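DNA replication regulator protein HobA (Helicobacter pylori, PDB 2UVP) is required to start DNA replication in Helicobacter pylori, where it increases the binding of the initiator DnaA to the origin oriC. Local coordinates at residues 59-64 against 121-126; 64-69 against 160-165; 70-75 against 88-93; 82-87 against 178-183. All coordinates share one frame; numbering follows the deposited sequence.

Contact 1 of 4, residues 59-64 against 121-126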
# COMPACT_ATOMS: atom_id res chain seq x y z
N SER C 59 14.28 -5.84 0.93
CA SER C 59 14.07 -4.51 1.53
C SER C 59 14.80 -3.48 0.66
O SER C 59 15.70 -3.82 -0.13
CB SER C 59 14.54 -4.46 3.00
OG SER C 59 15.90 -4.86 3.11
N ALA C 60 14.40 -2.21 0.79
CA ALA C 60 15.05 -1.15 0.01
C ALA C 60 14.92 0.15 0.79
O ALA C 60 13.96 0.30 1.56
CB ALA C 60 14.38 -1.01 -1.33
N ASP C 61 15.86 1.08 0.57
CA ASP C 61 15.75 2.40 1.21
C ASP C 61 14.56 3.17 0.67
O ASP C 61 13.89 2.72 -0.27
CB ASP C 61 17.07 3.19 1.11
CG ASP C 61 17.42 3.64 -0.31
OD1 ASP C 61 18.60 4.00 -0.52
OD2 ASP C 61 16.55 3.71 -1.20
N SER C 62 14.27 4.33 1.25
CA SER C 62 13.03 5.03 0.90
C SER C 62 13.02 5.43 -0.57
O SER C 62 11.99 5.30 -1.25
CB SER C 62 12.78 6.23 1.84
OG SER C 62 13.93 7.07 1.89
N SER C 63 14.17 5.81 -1.11
CA SER C 63 14.20 6.24 -2.50
C SER C 63 14.03 5.10 -3.51
O SER C 63 13.75 5.36 -4.68
CB SER C 63 15.49 7.01 -2.80
OG SER C 63 15.42 8.30 -2.18
N ARG C 64 14.21 3.86 -3.05
CA ARG C 64 14.18 2.69 -3.95
C ARG C 64 12.98 1.81 -3.70
O ARG C 64 12.96 0.64 -4.13
CB ARG C 64 15.44 1.83 -3.76
CG ARG C 64 16.59 2.24 -4.56
CD ARG C 64 17.35 3.21 -3.59
NE ARG C 64 17.71 4.33 -4.36
CZ ARG C 64 18.45 5.37 -3.99
NH1 ARG C 64 18.94 5.57 -2.75
NH2 ARG C 64 18.69 6.23 -4.95
N VAL C 121 18.53 -3.29 -0.78
CA VAL C 121 19.04 -2.36 -1.80
C VAL C 121 19.07 -0.93 -1.26
O VAL C 121 18.02 -0.38 -0.91
CB VAL C 121 18.20 -2.39 -3.12
CG1 VAL C 121 18.86 -1.43 -4.17
CG2 VAL C 121 18.09 -3.80 -3.68
N GLY C 122 20.27 -0.35 -1.21
CA GLY C 122 20.46 1.07 -0.91
C GLY C 122 20.88 1.40 0.53
O GLY C 122 21.49 0.57 1.22
N LYS C 123 20.54 2.61 0.96
CA LYS C 123 20.88 3.05 2.33
C LYS C 123 20.24 2.16 3.38
O LYS C 123 19.19 1.56 3.15
CB LYS C 123 20.50 4.51 2.56
CG LYS C 123 21.12 5.47 1.55
CD LYS C 123 20.86 6.94 1.91
CE LYS C 123 19.39 7.28 1.87
NZ LYS C 123 19.10 8.76 1.79
N ILE C 124 20.93 2.04 4.50
CA ILE C 124 20.40 1.32 5.64
C ILE C 124 19.97 2.41 6.60
O ILE C 124 20.82 3.05 7.25
CB ILE C 124 21.43 0.36 6.27
CG1 ILE C 124 21.94 -0.64 5.22
CG2 ILE C 124 20.80 -0.41 7.45
CD1 ILE C 124 23.19 -1.43 5.64
N GLU C 125 18.66 2.64 6.65
CA GLU C 125 18.14 3.88 7.25
C GLU C 125 17.80 3.79 8.75
O GLU C 125 17.32 4.76 9.35
CB GLU C 125 16.99 4.45 6.39
CG GLU C 125 17.51 4.95 5.01
CD GLU C 125 16.43 5.35 4.00
OE1 GLU C 125 15.45 4.59 3.82
OE2 GLU C 125 16.57 6.42 3.37
N ASN C 126 18.08 2.64 9.37
CA ASN C 126 18.05 2.56 10.84
C ASN C 126 18.95 1.48 11.39
O ASN C 126 19.31 0.53 10.69
CB ASN C 126 16.63 2.36 11.37
CG ASN C 126 16.08 1.03 10.98
OD1 ASN C 126 15.77 0.81 9.81
ND2 ASN C 126 15.98 0.12 11.93
O HOH W 1 16.21 6.85 0.64

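Contact 2 of 4, residues 64-69 against 160-165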
# COMPACT_ATOMS: atom_id res chain seq x y z
N ARG C 64 14.21 3.86 -3.05
CA ARG C 64 14.18 2.69 -3.95
C ARG C 64 12.98 1.81 -3.70
O ARG C 64 12.96 0.64 -4.13
CB ARG C 64 15.44 1.83 -3.76
CG ARG C 64 16.59 2.24 -4.56
CD ARG C 64 17.35 3.21 -3.59
NE ARG C 64 17.71 4.33 -4.36
CZ ARG C 64 18.45 5.37 -3.99
NH1 ARG C 64 18.94 5.57 -2.75
NH2 ARG C 64 18.69 6.23 -4.95
N HIS C 65 11.94 2.33 -3.03
CA HIS C 65 10.73 1.53 -2.96
C HIS C 65 10.26 1.06 -4.34
O HIS C 65 9.77 -0.05 -4.46
CB HIS C 65 9.59 2.24 -2.21
CG HIS C 65 9.87 2.44 -0.75
ND1 HIS C 65 9.01 3.14 0.07
CD2 HIS C 65 10.88 2.01 0.04
CE1 HIS C 65 9.49 3.14 1.31
NE2 HIS C 65 10.62 2.46 1.32
N TRP C 66 10.40 1.91 -5.36
CA TRP C 66 10.02 1.52 -6.72
C TRP C 66 10.76 0.26 -7.17
O TRP C 66 10.22 -0.56 -7.93
CB TRP C 66 10.27 2.65 -7.73
CG TRP C 66 11.72 3.03 -7.92
CD1 TRP C 66 12.41 3.99 -7.23
CD2 TRP C 66 12.64 2.46 -8.84
NE1 TRP C 66 13.72 4.04 -7.66
CE2 TRP C 66 13.88 3.13 -8.66
CE3 TRP C 66 12.54 1.46 -9.81
CZ2 TRP C 66 15.02 2.81 -9.41
CZ3 TRP C 66 13.65 1.16 -10.59
CH2 TRP C 66 14.88 1.83 -10.37
N PHE C 67 12.01 0.15 -6.76
CA PHE C 67 12.85 -0.96 -7.19
C PHE C 67 12.51 -2.25 -6.42
O PHE C 67 12.53 -3.34 -7.01
CB PHE C 67 14.33 -0.61 -7.10
CG PHE C 67 15.25 -1.65 -7.70
CD1 PHE C 67 15.20 -1.98 -9.06
CD2 PHE C 67 16.17 -2.29 -6.90
CE1 PHE C 67 16.08 -2.97 -9.58
CE2 PHE C 67 17.03 -3.28 -7.40
CZ PHE C 67 16.99 -3.60 -8.74
N LEU C 68 12.16 -2.10 -5.14
CA LEU C 68 11.56 -3.20 -4.38
C LEU C 68 10.33 -3.74 -5.13
O LEU C 68 10.21 -4.94 -5.36
CB LEU C 68 11.14 -2.69 -2.99
CG LEU C 68 11.01 -3.68 -1.82
CD1 LEU C 68 10.08 -3.14 -0.75
CD2 LEU C 68 10.74 -5.12 -2.15
N ASN C 69 9.43 -2.84 -5.54
CA ASN C 69 8.23 -3.20 -6.30
C ASN C 69 8.62 -3.97 -7.56
O ASN C 69 8.07 -5.02 -7.88
CB ASN C 69 7.46 -1.93 -6.65
CG ASN C 69 6.10 -2.20 -7.29
OD1 ASN C 69 5.96 -3.04 -8.16
ND2 ASN C 69 5.10 -1.44 -6.87
N LEU C 160 23.49 7.64 -13.33
CA LEU C 160 22.95 6.46 -14.04
C LEU C 160 22.51 5.32 -13.11
O LEU C 160 22.18 4.23 -13.59
CB LEU C 160 23.97 5.95 -15.06
CG LEU C 160 24.37 6.98 -16.13
CD1 LEU C 160 25.34 6.29 -17.09
CD2 LEU C 160 23.14 7.55 -16.86
N LEU C 161 22.51 5.57 -11.80
CA LEU C 161 22.21 4.53 -10.79
C LEU C 161 20.94 3.76 -11.14
O LEU C 161 20.95 2.54 -11.08
CB LEU C 161 22.08 5.14 -9.39
CG LEU C 161 21.63 4.13 -8.29
CD1 LEU C 161 22.59 3.03 -8.16
CD2 LEU C 161 21.45 4.85 -6.95
N ASP C 162 19.87 4.48 -11.49
CA ASP C 162 18.56 3.83 -11.70
C ASP C 162 18.65 2.78 -12.84
O ASP C 162 18.08 1.69 -12.75
CB ASP C 162 17.48 4.88 -11.97
CG ASP C 162 17.23 5.78 -10.76
OD1 ASP C 162 17.61 5.38 -9.63
OD2 ASP C 162 16.62 6.85 -10.94
N TYR C 163 19.35 3.12 -13.92
CA TYR C 163 19.54 2.16 -14.99
C TYR C 163 20.38 0.97 -14.54
O TYR C 163 20.14 -0.18 -14.95
CB TYR C 163 20.28 2.81 -16.12
CG TYR C 163 19.66 4.07 -16.69
CD1 TYR C 163 18.55 4.01 -17.50
CD2 TYR C 163 20.27 5.31 -16.50
CE1 TYR C 163 17.99 5.16 -18.08
CE2 TYR C 163 19.74 6.46 -17.09
CZ TYR C 163 18.60 6.37 -17.88
OH TYR C 163 18.11 7.50 -18.49
N LYS C 164 21.40 1.26 -13.73
CA LYS C 164 22.29 0.18 -13.28
C LYS C 164 21.51 -0.79 -12.40
O LYS C 164 21.76 -1.99 -12.42
CB LYS C 164 23.50 0.75 -12.54
CG LYS C 164 24.44 1.55 -13.48
CD LYS C 164 25.73 2.01 -12.77
CE LYS C 164 26.61 2.77 -13.82
NZ LYS C 164 27.79 3.36 -13.16
N LEU C 165 20.56 -0.28 -11.63
CA LEU C 165 19.72 -1.18 -10.81
C LEU C 165 18.94 -2.15 -11.72
O LEU C 165 18.90 -3.36 -11.46
CB LEU C 165 18.77 -0.37 -9.92
CG LEU C 165 19.51 0.35 -8.76
CD1 LEU C 165 18.47 1.25 -8.07
CD2 LEU C 165 20.15 -0.67 -7.77
O HOH W 2 16.05 5.84 -7.35

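Contact 3 of 4, residues 70-75 against 88-93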
# COMPACT_ATOMS: atom_id res chain seq x y z
N TYR C 70 9.61 -3.43 -8.27
CA TYR C 70 10.09 -4.03 -9.51
C TYR C 70 10.61 -5.44 -9.32
O TYR C 70 10.30 -6.34 -10.11
CB TYR C 70 11.20 -3.14 -10.07
CG TYR C 70 11.75 -3.53 -11.44
CD1 TYR C 70 11.15 -3.09 -12.62
CD2 TYR C 70 12.92 -4.29 -11.53
CE1 TYR C 70 11.69 -3.43 -13.89
CE2 TYR C 70 13.48 -4.64 -12.80
CZ TYR C 70 12.85 -4.21 -13.95
OH TYR C 70 13.38 -4.52 -15.20
N ILE C 71 11.43 -5.64 -8.29
CA ILE C 71 11.95 -6.98 -7.98
C ILE C 71 10.79 -7.96 -7.75
O ILE C 71 10.77 -9.05 -8.34
CB ILE C 71 12.85 -6.94 -6.75
CG1 ILE C 71 14.15 -6.18 -7.08
CG2 ILE C 71 13.14 -8.34 -6.25
CD1 ILE C 71 14.95 -5.82 -5.79
N LEU C 72 9.83 -7.56 -6.93
CA LEU C 72 8.74 -8.47 -6.58
C LEU C 72 7.92 -8.82 -7.83
O LEU C 72 7.60 -9.99 -8.06
CB LEU C 72 7.83 -7.84 -5.53
CG LEU C 72 8.52 -7.36 -4.23
CD1 LEU C 72 7.54 -6.72 -3.24
CD2 LEU C 72 9.37 -8.43 -3.60
N SER C 73 7.60 -7.82 -8.63
CA SER C 73 6.70 -8.01 -9.76
C SER C 73 7.39 -8.71 -10.92
O SER C 73 6.73 -9.39 -11.70
CB SER C 73 6.09 -6.70 -10.24
OG SER C 73 7.06 -5.84 -10.77
N ASN C 74 8.71 -8.51 -11.06
CA ASN C 74 9.45 -9.25 -12.08
C ASN C 74 9.72 -10.70 -11.70
O ASN C 74 9.65 -11.60 -12.56
CB ASN C 74 10.75 -8.53 -12.43
CG ASN C 74 10.53 -7.36 -13.34
OD1 ASN C 74 10.05 -6.29 -12.91
ND2 ASN C 74 10.84 -7.55 -14.61
N LEU C 75 10.06 -10.95 -10.44
CA LEU C 75 10.39 -12.33 -10.04
C LEU C 75 9.14 -13.21 -10.04
O LEU C 75 9.22 -14.39 -10.40
CB LEU C 75 11.10 -12.38 -8.69
CG LEU C 75 12.55 -11.86 -8.71
CD1 LEU C 75 13.14 -11.87 -7.31
CD2 LEU C 75 13.40 -12.70 -9.66
N VAL C 88 9.68 -15.23 -2.46
CA VAL C 88 10.11 -13.81 -2.39
C VAL C 88 9.12 -13.03 -1.52
O VAL C 88 7.88 -13.10 -1.73
CB VAL C 88 10.19 -13.16 -3.80
CG1 VAL C 88 10.76 -11.71 -3.72
CG2 VAL C 88 11.05 -14.01 -4.74
N ILE C 89 9.66 -12.26 -0.56
CA ILE C 89 8.87 -11.59 0.46
C ILE C 89 9.22 -10.11 0.47
O ILE C 89 10.40 -9.76 0.36
CB ILE C 89 9.14 -12.22 1.83
CG1 ILE C 89 8.53 -13.65 1.87
CG2 ILE C 89 8.61 -11.36 2.98
CD1 ILE C 89 9.54 -14.68 1.68
N ASP C 90 8.20 -9.25 0.54
CA ASP C 90 8.43 -7.82 0.75
C ASP C 90 8.74 -7.62 2.23
O ASP C 90 7.82 -7.58 3.10
CB ASP C 90 7.18 -7.04 0.33
CG ASP C 90 7.32 -5.54 0.54
OD1 ASP C 90 8.22 -5.08 1.32
OD2 ASP C 90 6.48 -4.84 -0.05
N PHE C 91 10.03 -7.48 2.53
CA PHE C 91 10.45 -7.31 3.92
C PHE C 91 10.13 -5.90 4.44
O PHE C 91 9.77 -5.77 5.61
CB PHE C 91 11.92 -7.66 4.11
CG PHE C 91 12.39 -7.62 5.54
CD1 PHE C 91 11.70 -8.29 6.56
CD2 PHE C 91 13.54 -6.93 5.87
CE1 PHE C 91 12.18 -8.29 7.87
CE2 PHE C 91 14.02 -6.92 7.21
CZ PHE C 91 13.33 -7.58 8.20
N ASN C 92 10.23 -4.87 3.59
CA ASN C 92 9.81 -3.51 3.99
C ASN C 92 8.43 -3.50 4.63
O ASN C 92 8.21 -2.79 5.62
CB ASN C 92 9.75 -2.53 2.80
CG ASN C 92 11.07 -1.81 2.52
OD1 ASN C 92 11.10 -0.76 1.86
ND2 ASN C 92 12.13 -2.35 2.99
N ALA C 93 7.52 -4.29 4.06
CA ALA C 93 6.09 -4.26 4.47
C ALA C 93 5.79 -5.20 5.64
O ALA C 93 4.67 -5.19 6.19
CB ALA C 93 5.17 -4.56 3.30

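Contact 4 of 4, residues 82-87 against 178-183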
# COMPACT_ATOMS: atom_id res chain seq x y z
N GLU C 82 4.94 -20.79 -17.32
CA GLU C 82 5.53 -22.06 -16.89
C GLU C 82 6.49 -21.89 -15.72
O GLU C 82 7.08 -22.87 -15.26
CB GLU C 82 6.26 -22.73 -18.05
CG GLU C 82 5.90 -24.19 -18.21
CD GLU C 82 4.40 -24.38 -18.32
OE1 GLU C 82 3.79 -23.79 -19.23
OE2 GLU C 82 3.84 -25.09 -17.46
N ARG C 83 6.66 -20.66 -15.24
CA ARG C 83 7.66 -20.37 -14.21
C ARG C 83 7.25 -20.94 -12.85
O ARG C 83 6.05 -21.04 -12.56
CB ARG C 83 7.80 -18.86 -14.01
CG ARG C 83 8.26 -18.07 -15.22
CD ARG C 83 7.94 -16.58 -15.02
NE ARG C 83 8.72 -16.00 -13.92
CZ ARG C 83 9.81 -15.26 -14.09
NH1 ARG C 83 10.26 -15.01 -15.32
NH2 ARG C 83 10.45 -14.76 -13.05
N PRO C 84 8.25 -21.23 -12.00
CA PRO C 84 7.95 -21.60 -10.60
C PRO C 84 7.45 -20.36 -9.85
O PRO C 84 7.65 -19.22 -10.31
CB PRO C 84 9.32 -22.00 -10.05
CG PRO C 84 10.29 -21.24 -10.88
CD PRO C 84 9.71 -21.15 -12.25
N LEU C 85 6.78 -20.57 -8.72
CA LEU C 85 6.40 -19.46 -7.86
C LEU C 85 7.55 -19.30 -6.88
O LEU C 85 7.73 -20.13 -5.98
CB LEU C 85 5.10 -19.78 -7.13
CG LEU C 85 4.63 -18.73 -6.12
CD1 LEU C 85 4.22 -17.41 -6.73
CD2 LEU C 85 3.50 -19.32 -5.28
N LEU C 86 8.34 -18.24 -7.05
CA LEU C 86 9.57 -18.08 -6.29
C LEU C 86 9.29 -17.56 -4.88
O LEU C 86 8.40 -16.73 -4.69
CB LEU C 86 10.51 -17.12 -7.01
CG LEU C 86 11.04 -17.65 -8.35
CD1 LEU C 86 11.81 -16.52 -9.09
CD2 LEU C 86 11.96 -18.85 -8.12
N SER C 87 10.08 -18.03 -3.92
CA SER C 87 9.86 -17.63 -2.52
C SER C 87 10.48 -16.26 -2.26
O SER C 87 11.65 -16.17 -1.90
CB SER C 87 10.43 -18.67 -1.55
OG SER C 87 10.14 -18.29 -0.21
N SER C 178 18.81 -19.24 -16.04
CA SER C 178 19.80 -20.05 -16.74
C SER C 178 20.18 -21.25 -15.87
O SER C 178 20.30 -22.36 -16.38
CB SER C 178 21.03 -19.24 -17.10
OG SER C 178 20.70 -18.34 -18.16
N VAL C 179 20.38 -21.05 -14.57
CA VAL C 179 20.69 -22.23 -13.78
C VAL C 179 19.45 -23.08 -13.49
O VAL C 179 19.54 -24.32 -13.61
CB VAL C 179 21.69 -22.06 -12.55
CG1 VAL C 179 22.42 -20.73 -12.47
CG2 VAL C 179 21.22 -22.70 -11.25
N LEU C 180 18.33 -22.45 -13.15
CA LEU C 180 17.11 -23.25 -12.85
C LEU C 180 16.70 -24.15 -14.00
O LEU C 180 16.19 -25.26 -13.75
CB LEU C 180 15.90 -22.39 -12.47
CG LEU C 180 16.01 -21.50 -11.23
CD1 LEU C 180 14.65 -20.85 -10.87
CD2 LEU C 180 16.65 -22.29 -10.03
N TYR C 181 16.92 -23.68 -15.22
CA TYR C 181 16.48 -24.39 -16.43
C TYR C 181 17.60 -25.26 -17.03
O TYR C 181 17.51 -25.75 -18.17
CB TYR C 181 15.92 -23.40 -17.46
CG TYR C 181 14.57 -22.80 -17.09
CD1 TYR C 181 13.79 -23.31 -16.04
CD2 TYR C 181 14.05 -21.73 -17.83
CE1 TYR C 181 12.54 -22.75 -15.72
CE2 TYR C 181 12.81 -21.16 -17.51
CZ TYR C 181 12.07 -21.68 -16.46
OH TYR C 181 10.84 -21.12 -16.16
N ASN C 182 18.65 -25.51 -16.23
CA ASN C 182 19.78 -26.37 -16.62
C ASN C 182 20.48 -25.89 -17.92
O ASN C 182 21.01 -26.70 -18.69
CB ASN C 182 19.31 -27.86 -16.74
CG ASN C 182 19.34 -28.62 -15.42
OD1 ASN C 182 18.73 -29.70 -15.31
ND2 ASN C 182 20.05 -28.12 -14.43
N LYS C 183 20.51 -24.58 -18.16
CA LYS C 183 21.26 -24.06 -19.32
C LYS C 183 22.73 -23.90 -18.98
O LYS C 183 23.60 -23.95 -19.87
CB LYS C 183 20.70 -22.70 -19.77
CG LYS C 183 19.32 -22.74 -20.37
CD LYS C 183 18.87 -21.36 -20.84
CE LYS C 183 19.53 -20.94 -22.19
NZ LYS C 183 18.99 -19.64 -22.75
O HOH W 3 9.52 -23.40 -15.09

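Contact 1 of 4, residues 59-64 against 121-126
Asp61 and Lys123 meet where two neighbouring strands run out, and Asp61 OD1 joins two donors at the junction. It takes the backbone N-H of Lys123 at 2.8 Å on its anti side. On its syn side the same oxygen accepts from Arg64 NH1 at 2.7 Å, a salt bridge lying only 1° out of the guanidinium plane, so the two donors come from different sides of the oxygen. The torsion that allows this places Asp61 CG between its backbone N and carbonyl carbon (chi1 69°), turning the carboxylate across to the other segment. Gly122, which has no side chain, packs its CA 3.5 Å from Asp61 OD1. With two donors on one oxygen, Asp61 is probably ionised although buried. A second carboxylate reaches back the opposite way. Glu125, extended beyond CG, brings OE1 to the backbone N of Ser62 at 2.8 Å; the donor comes to the syn side of OE1, 29° out of the carboxylate plane. Its other oxygen, OE2, receives a 2.8 Å hydrogen bond from a water that also pairs with Ser62 OG at 2.6 Å and accepts from the N of Ser63, so carboxylate and water together hold the start of the 3-10 turn. Behind the carboxylates the backbones are joined by two bonds, Val121 N to Ser59 O and Asp61 N to Val121 O, both 3.0 Å. This Ala60-Val121 bridge pairs parallel strands 55-60 and 116-121 at their C-terminal ends, as expected in an open parallel alpha/beta sheet of the kind found in the SIS clan.

Contact 2 of 4, residues 64-69 against 160-165
Phe67 and Leu165 make the tight part of this helix-helix contact. Leu165 CB sits over one face of the Phe67 ring, 3.9 Å from its centroid and 16° off the normal, a CH-pi contact, while the backbone O of Leu165 approaches Phe67 CZ to 3.3 Å. Leu165 also extends CD1 to Trp66 CZ2 at 4.0 Å. The short helical segments run nearly parallel, 18° apart, with axes 11.6 Å from each other. Val121 of the sheet packs on both Phe67 and Leu165. Towards the helix starts the fit becomes looser. Arg64, its guanidinium held by Asp61 through NH1, brings NH2 to 3.7 Å from Leu161 CD2. Trp66 CG lies between its backbone N and carbonyl carbon (chi1 65°), which lays the indole across to Asp162. Asp162 OD1 approaches the ring edge, 3.7 Å from Trp66 CZ2, and a water links the two residues, accepting from Trp66 NE1 at 3.0 Å and donating to Asp162 OD1 at 2.8 Å. OD2 is held by Tyr70 OH and Lys170 NZ of the second subunit. Within the chain apolar packing and a water bridge join the helices, whereas the buried carboxylate is probably charged and balanced by Lys170 of the second subunit.

Contact 3 of 4, residues 70-75 against 88-93
Leu72 spreads its two methyl groups over Val88 and Asp90. CD2 meets Val88 CG1 at 3.6 Å, and CD1 presses on Asp90 CB at the same 3.6 Å, so one leucine touches two residues of the strand; of these only Val88 faces the helix, while Asp90 lends the flank of its CB. The torsion accounts for the reach: CG stands anti to the carbonyl carbon (chi1 -55°), which puts both branch ends at the strand. One turn further along, Leu75 CD1 reaches the other branch of Val88, CG2, at 3.9 Å and crosses it at about a right angle. Val88 is thereby gripped by two leucines, one at each methyl. No hydrogen bond links the segments. In the next shell Asp90 is fixed from the far end of its segment: its OD1 accepts the N-H of Ala93 at 2.9 Å, the donor standing 58° out of the carboxylate plane, in an Asx motif that turns the chain as the strand ends. Val58 of the adjacent strand touches both Val88 and Ile71, while Phe169 of helix 161-180 backs Leu75. Ile89 points away from the helix and meets Thr112 of the third subunit. Strand and helix segments lie 9.1 Å apart at their axes and run 150° to each other. This is the layout of a beta-alpha-beta crossover: strand 55-60, helix 65-75 packed against the sheet and roughly antiparallel to strand 88-90, which returns outermost in this chain's sheet.

Contact 4 of 4, residues 82-87 against 178-183
Tyr181 reaches from the end of helix 161-180 to Arg83 in the loop before strand 88-90. From CB, CG stands anti to the carbonyl carbon (chi1 -71°), and the side chain crosses that of Arg83 at about a right angle, ring and guanidinium planes 76° apart. The ring meets Phe177 of its own helix edge-to-face, but towards the loop it is the hydroxyl that makes the approach. Tyr181 OH ends 3.8 Å from Arg83 CA and 4.1 Å from Pro84 CD, and its polar partner here is a water at 2.8 Å from OH that donates in turn to Glu82 O. The helix ends here in a Schellman motif: Lys183 N bonds Ser178 O at 2.9 Å and Asn182 N bonds Val179 O at 3.0 Å, with Asn182 at a positive phi of 58°. Asn182 is a calcium ligand in a structure of this protein. One residue back from Tyr181, Leu180 points its CD1 at the loop as well, 4.4 Å from Pro84 CG and 4.3 Å from Leu86 CD2, a thin apolar contact. Arg83, bent at chi3, donates from NH2 to the carbonyl O of Leu75 at the end of helix 65-75.

Strand 55-60 starts the series. Contact 1 closes the loop from its end to the exit of strand 116-121. Just downstream, contact 2 shares Arg64 with contact 1 and ties helix 65-75 to the start of helix 161-180, so its loop crosses that of contact 1. Contact 3, a short closure between helix 65-75 and strand 88-90, lies within both wider loops and touches both contacts. The chain between its two segments then opens contact 4, which crosses the other three and ties the loop before strand 88-90 to the far end of helix 161-180, about 23 Å from contact 2, centre to centre.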